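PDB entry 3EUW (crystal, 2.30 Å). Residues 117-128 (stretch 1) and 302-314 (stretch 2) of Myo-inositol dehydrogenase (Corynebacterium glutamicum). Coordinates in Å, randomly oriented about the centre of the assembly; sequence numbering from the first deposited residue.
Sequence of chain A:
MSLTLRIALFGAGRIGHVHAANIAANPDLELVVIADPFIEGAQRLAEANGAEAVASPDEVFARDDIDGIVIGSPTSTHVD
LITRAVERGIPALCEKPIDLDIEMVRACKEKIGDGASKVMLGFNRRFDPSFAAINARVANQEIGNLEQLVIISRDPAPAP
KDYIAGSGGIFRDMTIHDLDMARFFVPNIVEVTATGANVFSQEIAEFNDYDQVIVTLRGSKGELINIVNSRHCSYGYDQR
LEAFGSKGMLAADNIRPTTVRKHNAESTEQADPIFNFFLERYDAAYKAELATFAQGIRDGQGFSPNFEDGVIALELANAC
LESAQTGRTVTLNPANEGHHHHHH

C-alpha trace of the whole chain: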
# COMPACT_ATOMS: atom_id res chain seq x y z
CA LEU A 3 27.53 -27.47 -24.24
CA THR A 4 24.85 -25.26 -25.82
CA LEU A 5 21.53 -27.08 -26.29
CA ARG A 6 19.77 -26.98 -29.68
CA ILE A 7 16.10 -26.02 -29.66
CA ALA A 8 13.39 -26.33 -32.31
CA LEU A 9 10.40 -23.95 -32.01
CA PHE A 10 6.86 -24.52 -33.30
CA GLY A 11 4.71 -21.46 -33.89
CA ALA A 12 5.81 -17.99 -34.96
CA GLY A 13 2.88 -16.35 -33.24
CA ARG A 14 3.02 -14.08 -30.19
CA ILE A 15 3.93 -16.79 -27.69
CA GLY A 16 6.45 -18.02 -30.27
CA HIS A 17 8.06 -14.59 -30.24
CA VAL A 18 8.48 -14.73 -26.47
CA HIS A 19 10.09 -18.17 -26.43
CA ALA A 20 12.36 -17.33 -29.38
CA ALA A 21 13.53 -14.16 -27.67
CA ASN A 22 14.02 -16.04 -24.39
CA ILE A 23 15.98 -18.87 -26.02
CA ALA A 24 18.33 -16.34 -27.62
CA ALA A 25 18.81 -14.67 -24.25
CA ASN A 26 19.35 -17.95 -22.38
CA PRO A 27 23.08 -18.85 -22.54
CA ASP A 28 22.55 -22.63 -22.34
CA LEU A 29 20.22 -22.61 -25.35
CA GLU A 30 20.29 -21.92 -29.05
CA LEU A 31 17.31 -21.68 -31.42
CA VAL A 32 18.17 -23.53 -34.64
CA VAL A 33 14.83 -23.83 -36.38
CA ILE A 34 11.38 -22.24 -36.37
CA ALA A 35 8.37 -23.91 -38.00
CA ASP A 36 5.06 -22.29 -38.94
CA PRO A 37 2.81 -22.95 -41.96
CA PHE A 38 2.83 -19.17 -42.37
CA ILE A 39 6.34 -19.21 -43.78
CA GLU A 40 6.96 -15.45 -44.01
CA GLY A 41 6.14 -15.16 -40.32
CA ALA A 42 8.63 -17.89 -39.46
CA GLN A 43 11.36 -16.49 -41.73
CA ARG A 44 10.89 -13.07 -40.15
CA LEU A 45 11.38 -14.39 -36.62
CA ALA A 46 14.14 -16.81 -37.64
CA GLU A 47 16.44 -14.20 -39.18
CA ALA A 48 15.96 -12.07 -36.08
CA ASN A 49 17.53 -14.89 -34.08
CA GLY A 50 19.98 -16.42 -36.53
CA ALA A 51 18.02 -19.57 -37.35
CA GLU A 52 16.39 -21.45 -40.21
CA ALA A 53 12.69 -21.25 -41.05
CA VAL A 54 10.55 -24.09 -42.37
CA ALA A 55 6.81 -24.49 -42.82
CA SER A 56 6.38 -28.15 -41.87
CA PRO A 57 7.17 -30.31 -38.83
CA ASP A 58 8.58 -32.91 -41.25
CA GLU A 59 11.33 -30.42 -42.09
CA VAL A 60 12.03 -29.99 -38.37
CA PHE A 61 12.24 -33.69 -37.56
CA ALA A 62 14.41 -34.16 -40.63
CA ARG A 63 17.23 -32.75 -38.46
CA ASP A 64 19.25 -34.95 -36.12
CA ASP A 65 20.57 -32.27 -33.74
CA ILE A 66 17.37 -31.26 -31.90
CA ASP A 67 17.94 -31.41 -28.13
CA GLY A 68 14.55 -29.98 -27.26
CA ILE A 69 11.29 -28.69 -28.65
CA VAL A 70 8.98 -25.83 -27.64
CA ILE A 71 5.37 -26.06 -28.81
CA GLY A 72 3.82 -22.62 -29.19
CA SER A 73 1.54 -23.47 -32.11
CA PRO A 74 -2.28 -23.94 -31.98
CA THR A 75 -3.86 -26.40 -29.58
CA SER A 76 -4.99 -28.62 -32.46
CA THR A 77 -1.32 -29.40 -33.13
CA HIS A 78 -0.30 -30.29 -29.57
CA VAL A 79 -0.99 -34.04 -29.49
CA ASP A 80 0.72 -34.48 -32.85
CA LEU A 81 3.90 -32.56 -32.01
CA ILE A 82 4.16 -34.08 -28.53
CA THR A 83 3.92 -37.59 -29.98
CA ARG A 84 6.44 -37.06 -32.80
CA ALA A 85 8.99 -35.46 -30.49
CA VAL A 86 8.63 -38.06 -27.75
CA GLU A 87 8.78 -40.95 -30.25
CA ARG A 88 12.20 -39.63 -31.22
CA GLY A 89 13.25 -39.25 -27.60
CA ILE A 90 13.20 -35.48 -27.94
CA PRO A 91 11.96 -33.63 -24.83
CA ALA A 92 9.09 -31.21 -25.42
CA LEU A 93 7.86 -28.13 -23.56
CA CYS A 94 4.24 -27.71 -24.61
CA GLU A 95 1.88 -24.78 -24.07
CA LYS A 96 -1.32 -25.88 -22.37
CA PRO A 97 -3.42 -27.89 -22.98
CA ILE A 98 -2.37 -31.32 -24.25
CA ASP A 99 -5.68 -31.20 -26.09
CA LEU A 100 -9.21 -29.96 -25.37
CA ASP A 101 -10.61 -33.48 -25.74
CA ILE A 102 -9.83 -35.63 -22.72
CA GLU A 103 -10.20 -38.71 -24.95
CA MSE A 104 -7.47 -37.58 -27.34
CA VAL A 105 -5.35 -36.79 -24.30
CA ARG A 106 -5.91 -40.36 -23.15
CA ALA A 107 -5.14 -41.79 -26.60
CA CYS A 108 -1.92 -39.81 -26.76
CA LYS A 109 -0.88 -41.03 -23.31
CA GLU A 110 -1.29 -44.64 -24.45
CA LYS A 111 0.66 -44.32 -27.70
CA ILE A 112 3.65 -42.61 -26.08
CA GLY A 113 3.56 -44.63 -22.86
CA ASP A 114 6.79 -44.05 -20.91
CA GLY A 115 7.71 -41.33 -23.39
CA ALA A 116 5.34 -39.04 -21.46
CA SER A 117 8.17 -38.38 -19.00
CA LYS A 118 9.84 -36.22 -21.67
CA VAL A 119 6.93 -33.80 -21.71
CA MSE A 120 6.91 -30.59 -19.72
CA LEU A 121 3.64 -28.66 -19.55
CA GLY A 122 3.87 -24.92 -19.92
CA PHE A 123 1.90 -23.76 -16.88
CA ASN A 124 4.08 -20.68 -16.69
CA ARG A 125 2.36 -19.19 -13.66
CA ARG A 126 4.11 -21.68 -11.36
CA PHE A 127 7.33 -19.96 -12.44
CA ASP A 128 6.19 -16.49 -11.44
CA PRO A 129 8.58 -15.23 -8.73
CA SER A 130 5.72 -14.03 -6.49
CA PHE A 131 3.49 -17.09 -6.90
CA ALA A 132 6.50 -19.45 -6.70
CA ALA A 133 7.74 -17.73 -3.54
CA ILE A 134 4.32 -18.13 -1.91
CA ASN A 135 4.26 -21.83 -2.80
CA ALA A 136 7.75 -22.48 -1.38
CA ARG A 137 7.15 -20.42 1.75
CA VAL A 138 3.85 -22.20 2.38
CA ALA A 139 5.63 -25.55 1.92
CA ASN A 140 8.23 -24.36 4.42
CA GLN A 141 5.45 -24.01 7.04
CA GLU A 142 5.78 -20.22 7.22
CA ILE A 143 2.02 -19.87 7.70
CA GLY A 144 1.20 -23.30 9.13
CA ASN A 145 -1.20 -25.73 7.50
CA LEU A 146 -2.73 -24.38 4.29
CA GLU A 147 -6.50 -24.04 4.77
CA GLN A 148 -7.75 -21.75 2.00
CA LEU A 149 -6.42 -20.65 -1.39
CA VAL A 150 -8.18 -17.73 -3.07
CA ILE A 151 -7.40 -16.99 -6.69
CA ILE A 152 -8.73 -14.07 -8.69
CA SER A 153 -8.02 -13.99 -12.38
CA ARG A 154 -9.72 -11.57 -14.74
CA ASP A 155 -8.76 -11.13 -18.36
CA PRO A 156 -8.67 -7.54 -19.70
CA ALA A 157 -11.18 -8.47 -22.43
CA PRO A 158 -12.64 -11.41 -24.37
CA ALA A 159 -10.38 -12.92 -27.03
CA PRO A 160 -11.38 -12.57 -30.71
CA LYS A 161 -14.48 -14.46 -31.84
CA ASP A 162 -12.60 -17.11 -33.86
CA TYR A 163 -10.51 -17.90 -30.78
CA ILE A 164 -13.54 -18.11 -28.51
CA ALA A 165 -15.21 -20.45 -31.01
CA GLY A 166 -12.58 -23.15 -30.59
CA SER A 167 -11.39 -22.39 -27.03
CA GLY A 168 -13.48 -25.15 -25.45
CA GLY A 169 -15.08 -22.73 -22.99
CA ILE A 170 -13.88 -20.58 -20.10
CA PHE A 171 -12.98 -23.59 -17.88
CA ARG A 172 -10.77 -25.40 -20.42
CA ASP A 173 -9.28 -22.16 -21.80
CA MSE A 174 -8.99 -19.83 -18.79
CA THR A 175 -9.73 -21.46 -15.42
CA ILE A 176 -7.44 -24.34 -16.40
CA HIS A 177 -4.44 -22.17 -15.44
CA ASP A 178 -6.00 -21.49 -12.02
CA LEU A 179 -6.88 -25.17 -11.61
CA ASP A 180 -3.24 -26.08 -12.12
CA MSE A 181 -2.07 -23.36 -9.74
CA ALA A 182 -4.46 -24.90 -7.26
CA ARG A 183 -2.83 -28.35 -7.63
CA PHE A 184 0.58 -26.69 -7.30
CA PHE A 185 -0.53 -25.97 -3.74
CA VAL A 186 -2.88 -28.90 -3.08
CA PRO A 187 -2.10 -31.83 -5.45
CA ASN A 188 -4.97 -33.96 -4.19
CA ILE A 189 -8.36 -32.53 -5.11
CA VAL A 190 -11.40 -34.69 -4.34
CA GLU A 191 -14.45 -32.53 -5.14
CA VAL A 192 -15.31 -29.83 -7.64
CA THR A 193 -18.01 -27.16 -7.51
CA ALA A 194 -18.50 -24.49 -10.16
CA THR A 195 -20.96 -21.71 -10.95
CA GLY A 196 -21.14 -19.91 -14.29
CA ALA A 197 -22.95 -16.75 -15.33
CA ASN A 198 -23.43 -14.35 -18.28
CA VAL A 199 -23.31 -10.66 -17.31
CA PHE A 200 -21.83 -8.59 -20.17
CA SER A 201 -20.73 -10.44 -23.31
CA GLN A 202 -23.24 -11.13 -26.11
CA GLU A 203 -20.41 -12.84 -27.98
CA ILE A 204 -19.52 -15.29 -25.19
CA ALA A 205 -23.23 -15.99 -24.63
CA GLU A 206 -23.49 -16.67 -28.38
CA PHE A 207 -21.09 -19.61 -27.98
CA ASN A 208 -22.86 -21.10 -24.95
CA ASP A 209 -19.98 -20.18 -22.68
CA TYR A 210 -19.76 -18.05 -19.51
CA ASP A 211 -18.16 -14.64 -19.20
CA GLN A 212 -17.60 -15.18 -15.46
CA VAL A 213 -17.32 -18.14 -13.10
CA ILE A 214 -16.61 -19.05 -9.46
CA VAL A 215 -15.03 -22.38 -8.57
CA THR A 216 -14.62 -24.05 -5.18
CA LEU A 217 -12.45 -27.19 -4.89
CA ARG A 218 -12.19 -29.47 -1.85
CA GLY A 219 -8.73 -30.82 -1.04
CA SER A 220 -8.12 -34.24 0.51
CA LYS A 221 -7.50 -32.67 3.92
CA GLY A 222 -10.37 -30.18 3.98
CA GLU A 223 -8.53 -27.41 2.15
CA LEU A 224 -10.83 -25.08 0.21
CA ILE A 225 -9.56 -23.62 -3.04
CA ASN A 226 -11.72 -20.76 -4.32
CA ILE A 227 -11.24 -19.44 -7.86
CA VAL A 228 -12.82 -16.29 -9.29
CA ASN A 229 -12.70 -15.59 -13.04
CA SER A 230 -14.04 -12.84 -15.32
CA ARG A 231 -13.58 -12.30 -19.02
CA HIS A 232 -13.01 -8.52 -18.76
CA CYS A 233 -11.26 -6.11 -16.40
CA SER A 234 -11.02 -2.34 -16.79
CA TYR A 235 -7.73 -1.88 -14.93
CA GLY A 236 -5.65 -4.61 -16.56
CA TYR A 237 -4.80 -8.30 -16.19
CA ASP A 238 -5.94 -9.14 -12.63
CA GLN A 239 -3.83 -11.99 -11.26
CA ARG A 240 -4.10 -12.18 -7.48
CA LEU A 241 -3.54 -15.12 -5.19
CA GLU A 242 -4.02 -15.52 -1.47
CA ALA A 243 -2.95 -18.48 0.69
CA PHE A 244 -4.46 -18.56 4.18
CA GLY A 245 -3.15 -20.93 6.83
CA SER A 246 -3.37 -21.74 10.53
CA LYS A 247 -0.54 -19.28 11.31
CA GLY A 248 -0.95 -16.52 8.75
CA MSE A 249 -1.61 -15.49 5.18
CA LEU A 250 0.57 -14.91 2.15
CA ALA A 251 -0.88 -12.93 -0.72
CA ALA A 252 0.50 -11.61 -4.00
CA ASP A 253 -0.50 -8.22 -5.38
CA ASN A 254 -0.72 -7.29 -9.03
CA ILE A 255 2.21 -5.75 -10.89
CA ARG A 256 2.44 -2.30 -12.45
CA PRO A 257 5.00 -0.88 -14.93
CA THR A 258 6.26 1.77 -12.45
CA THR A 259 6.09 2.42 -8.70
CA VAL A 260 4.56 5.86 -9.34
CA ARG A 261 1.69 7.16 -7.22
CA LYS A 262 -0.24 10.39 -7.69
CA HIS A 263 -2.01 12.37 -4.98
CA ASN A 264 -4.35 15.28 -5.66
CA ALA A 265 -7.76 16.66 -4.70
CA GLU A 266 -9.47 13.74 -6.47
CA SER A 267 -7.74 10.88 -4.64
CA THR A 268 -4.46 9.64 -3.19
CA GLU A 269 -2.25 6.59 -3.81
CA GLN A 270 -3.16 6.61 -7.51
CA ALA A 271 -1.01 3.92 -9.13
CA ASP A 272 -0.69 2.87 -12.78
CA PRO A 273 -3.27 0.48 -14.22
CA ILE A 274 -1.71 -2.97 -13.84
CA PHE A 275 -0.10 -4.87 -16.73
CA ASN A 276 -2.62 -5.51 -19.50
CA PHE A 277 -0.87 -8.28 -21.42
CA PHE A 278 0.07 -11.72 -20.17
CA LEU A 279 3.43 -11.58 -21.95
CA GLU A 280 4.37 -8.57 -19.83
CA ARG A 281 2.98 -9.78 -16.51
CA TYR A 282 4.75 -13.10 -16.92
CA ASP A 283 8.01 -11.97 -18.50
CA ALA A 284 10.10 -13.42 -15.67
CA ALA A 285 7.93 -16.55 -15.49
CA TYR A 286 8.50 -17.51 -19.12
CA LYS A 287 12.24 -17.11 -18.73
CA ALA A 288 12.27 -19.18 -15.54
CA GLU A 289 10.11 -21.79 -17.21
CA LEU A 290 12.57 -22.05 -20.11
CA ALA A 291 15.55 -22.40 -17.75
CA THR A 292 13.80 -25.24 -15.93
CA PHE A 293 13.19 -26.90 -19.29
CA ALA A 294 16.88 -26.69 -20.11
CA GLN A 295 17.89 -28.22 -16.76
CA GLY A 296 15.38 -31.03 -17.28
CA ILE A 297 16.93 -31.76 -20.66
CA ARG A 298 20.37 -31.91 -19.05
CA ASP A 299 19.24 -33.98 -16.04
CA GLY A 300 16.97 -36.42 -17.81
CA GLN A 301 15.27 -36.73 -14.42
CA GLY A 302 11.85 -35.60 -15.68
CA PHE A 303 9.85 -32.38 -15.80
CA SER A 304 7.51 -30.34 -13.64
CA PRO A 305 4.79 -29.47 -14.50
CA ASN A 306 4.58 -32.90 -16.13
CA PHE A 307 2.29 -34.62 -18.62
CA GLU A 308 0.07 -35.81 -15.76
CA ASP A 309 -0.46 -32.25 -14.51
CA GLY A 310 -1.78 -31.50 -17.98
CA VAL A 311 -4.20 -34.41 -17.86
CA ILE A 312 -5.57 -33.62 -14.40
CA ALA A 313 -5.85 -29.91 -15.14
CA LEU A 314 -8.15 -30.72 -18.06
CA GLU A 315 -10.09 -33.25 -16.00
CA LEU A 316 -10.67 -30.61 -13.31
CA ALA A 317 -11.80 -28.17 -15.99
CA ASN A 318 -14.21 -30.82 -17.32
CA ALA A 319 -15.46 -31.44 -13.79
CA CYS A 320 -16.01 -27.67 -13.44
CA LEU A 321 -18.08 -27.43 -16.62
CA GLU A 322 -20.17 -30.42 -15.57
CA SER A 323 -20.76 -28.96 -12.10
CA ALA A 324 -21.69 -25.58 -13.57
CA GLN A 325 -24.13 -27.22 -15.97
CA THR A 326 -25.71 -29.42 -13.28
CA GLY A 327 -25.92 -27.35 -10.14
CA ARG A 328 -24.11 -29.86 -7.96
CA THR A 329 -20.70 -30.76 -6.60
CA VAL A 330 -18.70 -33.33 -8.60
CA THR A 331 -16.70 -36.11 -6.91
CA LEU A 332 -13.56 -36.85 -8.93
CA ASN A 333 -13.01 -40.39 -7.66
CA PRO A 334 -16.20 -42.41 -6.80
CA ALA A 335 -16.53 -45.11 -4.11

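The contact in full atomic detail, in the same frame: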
# COMPACT_ATOMS: atom_id res chain seq x y z
N SER A 117 7.24 -38.99 -19.94
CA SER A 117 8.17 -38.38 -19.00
C SER A 117 9.05 -37.30 -19.64
O SER A 117 9.75 -36.57 -18.94
CB SER A 117 9.07 -39.45 -18.36
OG SER A 117 9.94 -40.05 -19.31
N LYS A 118 9.04 -37.22 -20.96
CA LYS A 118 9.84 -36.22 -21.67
C LYS A 118 9.01 -34.99 -22.00
O LYS A 118 9.45 -34.09 -22.72
CB LYS A 118 10.44 -36.82 -22.94
CG LYS A 118 11.61 -37.76 -22.67
CD LYS A 118 12.19 -38.33 -23.97
CE LYS A 118 13.41 -39.21 -23.70
NZ LYS A 118 14.57 -38.42 -23.17
N VAL A 119 7.80 -34.94 -21.46
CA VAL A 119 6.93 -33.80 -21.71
C VAL A 119 6.84 -32.87 -20.51
O VAL A 119 6.62 -33.31 -19.38
CB VAL A 119 5.50 -34.26 -22.08
CG1 VAL A 119 4.65 -33.05 -22.45
CG2 VAL A 119 5.54 -35.23 -23.23
N MSE A 120 7.06 -31.58 -20.76
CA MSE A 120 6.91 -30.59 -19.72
C MSE A 120 5.73 -29.71 -20.12
O MSE A 120 5.67 -29.25 -21.26
CB MSE A 120 8.15 -29.71 -19.61
CG MSE A 120 7.95 -28.65 -18.56
SE MSE A 120 9.59 -27.69 -18.25
CE MSE A 120 9.01 -26.47 -16.79
N LEU A 121 4.79 -29.49 -19.21
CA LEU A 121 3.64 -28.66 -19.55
C LEU A 121 3.93 -27.22 -19.20
O LEU A 121 4.46 -26.93 -18.12
CB LEU A 121 2.37 -29.15 -18.85
CG LEU A 121 1.46 -29.64 -19.98
CD1 LEU A 121 1.73 -31.11 -20.26
CD2 LEU A 121 0.02 -29.42 -19.62
N GLY A 122 3.57 -26.33 -20.11
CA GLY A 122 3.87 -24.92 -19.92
C GLY A 122 2.96 -24.09 -19.03
O GLY A 122 2.48 -23.04 -19.47
N PHE A 123 2.72 -24.54 -17.81
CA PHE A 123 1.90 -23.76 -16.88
C PHE A 123 2.87 -22.76 -16.27
O PHE A 123 3.36 -22.93 -15.15
CB PHE A 123 1.28 -24.65 -15.80
CG PHE A 123 0.17 -25.52 -16.31
CD1 PHE A 123 -0.99 -24.95 -16.84
CD2 PHE A 123 0.27 -26.90 -16.25
CE1 PHE A 123 -2.03 -25.76 -17.32
CE2 PHE A 123 -0.76 -27.72 -16.72
CZ PHE A 123 -1.91 -27.15 -17.26
N ASN A 124 3.14 -21.72 -17.04
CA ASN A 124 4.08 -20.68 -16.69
C ASN A 124 3.86 -19.96 -15.37
O ASN A 124 4.82 -19.44 -14.78
CB ASN A 124 4.17 -19.65 -17.82
CG ASN A 124 2.84 -18.96 -18.08
OD1 ASN A 124 1.91 -19.56 -18.62
ND2 ASN A 124 2.74 -17.70 -17.67
N ARG A 125 2.62 -19.91 -14.90
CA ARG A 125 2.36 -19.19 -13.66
C ARG A 125 3.08 -19.79 -12.45
O ARG A 125 3.38 -19.07 -11.50
CB ARG A 125 0.85 -19.07 -13.40
CG ARG A 125 0.12 -18.26 -14.47
CD ARG A 125 -1.39 -18.24 -14.25
NE ARG A 125 -2.09 -17.71 -15.41
CZ ARG A 125 -3.39 -17.40 -15.44
NH1 ARG A 125 -4.15 -17.57 -14.37
NH2 ARG A 125 -3.93 -16.94 -16.56
N ARG A 126 3.39 -21.08 -12.48
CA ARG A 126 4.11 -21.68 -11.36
C ARG A 126 5.50 -21.06 -11.27
O ARG A 126 6.11 -21.06 -10.20
CB ARG A 126 4.31 -23.19 -11.56
CG ARG A 126 3.04 -24.01 -11.66
CD ARG A 126 3.36 -25.46 -11.38
NE ARG A 126 2.19 -26.31 -11.46
CZ ARG A 126 2.13 -27.55 -10.98
NH1 ARG A 126 3.20 -28.09 -10.39
NH2 ARG A 126 1.01 -28.24 -11.06
N PHE A 127 5.99 -20.54 -12.39
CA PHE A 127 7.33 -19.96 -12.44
C PHE A 127 7.38 -18.48 -12.15
O PHE A 127 8.44 -17.85 -12.24
CB PHE A 127 7.97 -20.31 -13.78
CG PHE A 127 8.08 -21.80 -14.02
CD1 PHE A 127 9.17 -22.52 -13.54
CD2 PHE A 127 7.04 -22.49 -14.64
CE1 PHE A 127 9.22 -23.91 -13.67
CE2 PHE A 127 7.08 -23.87 -14.78
CZ PHE A 127 8.17 -24.59 -14.29
N ASP A 128 6.24 -17.90 -11.80
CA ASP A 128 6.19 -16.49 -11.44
C ASP A 128 6.91 -16.34 -10.10
O ASP A 128 6.60 -17.06 -9.15
CB ASP A 128 4.75 -16.02 -11.28
CG ASP A 128 4.67 -14.57 -10.85
OD1 ASP A 128 5.19 -13.72 -11.60
OD2 ASP A 128 4.09 -14.28 -9.78
N GLY A 302 13.26 -35.91 -15.58
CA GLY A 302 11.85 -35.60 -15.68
C GLY A 302 11.53 -34.11 -15.61
O GLY A 302 12.40 -33.29 -15.37
N PHE A 303 10.26 -33.77 -15.81
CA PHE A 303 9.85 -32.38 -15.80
C PHE A 303 8.72 -32.08 -14.82
O PHE A 303 8.01 -32.98 -14.37
CB PHE A 303 9.39 -31.95 -17.20
CG PHE A 303 10.47 -31.96 -18.22
CD1 PHE A 303 11.50 -31.02 -18.18
CD2 PHE A 303 10.46 -32.89 -19.25
CE1 PHE A 303 12.49 -31.02 -19.14
CE2 PHE A 303 11.46 -32.89 -20.22
CZ PHE A 303 12.47 -31.95 -20.16
N SER A 304 8.57 -30.80 -14.52
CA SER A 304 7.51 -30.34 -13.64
C SER A 304 7.20 -28.89 -14.00
O SER A 304 8.09 -28.04 -13.97
CB SER A 304 7.95 -30.42 -12.18
OG SER A 304 6.91 -29.96 -11.34
N PRO A 305 5.96 -28.59 -14.39
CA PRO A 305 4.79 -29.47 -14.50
C PRO A 305 5.02 -30.59 -15.51
O PRO A 305 5.69 -30.39 -16.53
CB PRO A 305 3.68 -28.53 -14.96
CG PRO A 305 4.12 -27.19 -14.45
CD PRO A 305 5.59 -27.21 -14.75
N ASN A 306 4.44 -31.76 -15.23
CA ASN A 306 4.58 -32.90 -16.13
C ASN A 306 3.31 -33.18 -16.95
O ASN A 306 2.30 -32.48 -16.83
CB ASN A 306 4.94 -34.17 -15.34
CG ASN A 306 3.88 -34.57 -14.34
OD1 ASN A 306 2.68 -34.52 -14.62
ND2 ASN A 306 4.31 -34.98 -13.16
N PHE A 307 3.39 -34.22 -17.77
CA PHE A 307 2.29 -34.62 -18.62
C PHE A 307 1.03 -34.82 -17.78
O PHE A 307 -0.05 -34.34 -18.13
CB PHE A 307 2.64 -35.94 -19.32
CG PHE A 307 1.64 -36.37 -20.35
CD1 PHE A 307 1.75 -35.94 -21.67
CD2 PHE A 307 0.58 -37.21 -20.00
CE1 PHE A 307 0.82 -36.36 -22.63
CE2 PHE A 307 -0.35 -37.63 -20.95
CZ PHE A 307 -0.23 -37.20 -22.27
N GLU A 308 1.18 -35.52 -16.66
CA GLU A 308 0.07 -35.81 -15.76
C GLU A 308 -0.62 -34.55 -15.24
O GLU A 308 -1.83 -34.53 -15.09
CB GLU A 308 0.57 -36.65 -14.58
CG GLU A 308 -0.49 -37.50 -13.93
CD GLU A 308 -1.21 -38.38 -14.94
OE1 GLU A 308 -0.53 -39.06 -15.74
OE2 GLU A 308 -2.45 -38.39 -14.93
N ASP A 309 0.15 -33.49 -14.98
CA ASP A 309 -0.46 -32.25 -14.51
C ASP A 309 -1.35 -31.69 -15.61
O ASP A 309 -2.34 -31.03 -15.33
CB ASP A 309 0.62 -31.22 -14.15
CG ASP A 309 1.47 -31.66 -12.97
OD1 ASP A 309 0.91 -32.10 -11.94
OD2 ASP A 309 2.71 -31.56 -13.07
N GLY A 310 -0.99 -31.97 -16.86
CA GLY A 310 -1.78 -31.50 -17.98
C GLY A 310 -3.08 -32.28 -18.10
O GLY A 310 -4.12 -31.73 -18.47
N VAL A 311 -3.02 -33.56 -17.79
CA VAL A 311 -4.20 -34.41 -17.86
C VAL A 311 -5.21 -34.04 -16.77
O VAL A 311 -6.39 -33.83 -17.05
CB VAL A 311 -3.82 -35.90 -17.68
CG1 VAL A 311 -5.05 -36.77 -17.75
CG2 VAL A 311 -2.81 -36.31 -18.75
N ILE A 312 -4.73 -33.94 -15.54
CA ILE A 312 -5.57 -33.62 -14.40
C ILE A 312 -6.15 -32.21 -14.47
O ILE A 312 -7.28 -31.97 -14.04
CB ILE A 312 -4.79 -33.81 -13.08
CG1 ILE A 312 -4.27 -35.25 -13.00
CG2 ILE A 312 -5.69 -33.51 -11.89
CD1 ILE A 312 -3.34 -35.52 -11.82
N ALA A 313 -5.38 -31.27 -15.02
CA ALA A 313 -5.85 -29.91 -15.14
C ALA A 313 -7.08 -29.89 -16.05
O ALA A 313 -8.06 -29.21 -15.76
CB ALA A 313 -4.77 -29.02 -15.70
N LEU A 314 -7.02 -30.66 -17.13
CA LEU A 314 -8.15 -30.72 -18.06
C LEU A 314 -9.32 -31.43 -17.40
O LEU A 314 -10.48 -31.02 -17.54
CB LEU A 314 -7.76 -31.42 -19.37
CG LEU A 314 -8.91 -31.64 -20.36
CD1 LEU A 314 -9.50 -30.28 -20.76
CD2 LEU A 314 -8.42 -32.40 -21.62
O HOH W 1 8.44 -35.69 -16.80
O HOH W 2 6.24 -35.39 -17.99
O HOH W 3 6.14 -27.37 -10.60
O HOH W 4 1.75 -30.65 -9.51

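The two stretches lie far apart in sequence but pack closely, burying 751 Å² between them. Pro305 is the main bump. It follows a cis peptide bond, its CA-to-CB bond points toward stretch 1, and it gives up more area to this contact than any other residue here. The hollow that receives it is lined by Met120, Leu121, Phe123, Arg126 and Phe127. Leu121 CB lies 4.2 Å from Pro305 CB, and Phe123 CD2 lies 4.0 Å from the same CB. Both phenylalanines meet the proline with their ring edges; Phe127 CE2 is 3.7 Å from Pro305 CD. The Arg126 guanidinium lays one face over Pro305 CG, and Arg126 CD is 3.6 Å from that atom.

The backbone holds the proline in place. Leu121 N donates to Pro305 O at 3.0 Å, the one direct hydrogen bond between the stretches. Met120 CA adds a CA-H...O contact to Pro305 O at 3.4 Å.

Phe303 is a second bump. Its ring packs along the backbone of residues 117 to 120, with Phe303 CE2 3.4 Å from Lys118 O. Met120 CB is 3.5 Å from Phe303 CG. Met120 is selenomethionine, and its SE sits 4.8 Å from the Phe303 ring centroid, in an oblique position. The extended Met120 side chain carries CE on to 3.4 Å from Ser304 O.

In the helix, Gly310 leaves a hollow that Leu121 fills. Leu121 CD2 comes within 3.2 Å of Gly310 CA. A CB on this glycine would clash with that methyl group. Phe123 lies alongside, with its edge toward Gly310 CA and its CZ 3.8 Å from Ala313 CB. Phe307 turns its ring edge to Val119, with CD1 4.1 Å from Val119 CB.

Waters fill gaps where the backbones do not meet directly. Water 1 donates to Ser117 O and accepts from Phe303 N. Water 2 does the same between Val119 O and Phe307 N.

Arg126 reaches past the proline to Asp309. The salt bridge from Arg126 NH2 to Asp309 OD1 is long, at 4.0 Å, and water 4 bridges the same two atoms. Water 3 links Arg126 NH1 to Ser304 OG. Asp309 is also held from its own stretch. Asn306 OD1 caps the helix by accepting from Asp309 N at 2.8 Å, and Asp309 OD2 accepts from Asn306 N, also at 2.8 Å. This reciprocal pair ties the start of the helix to the residue just after Pro305.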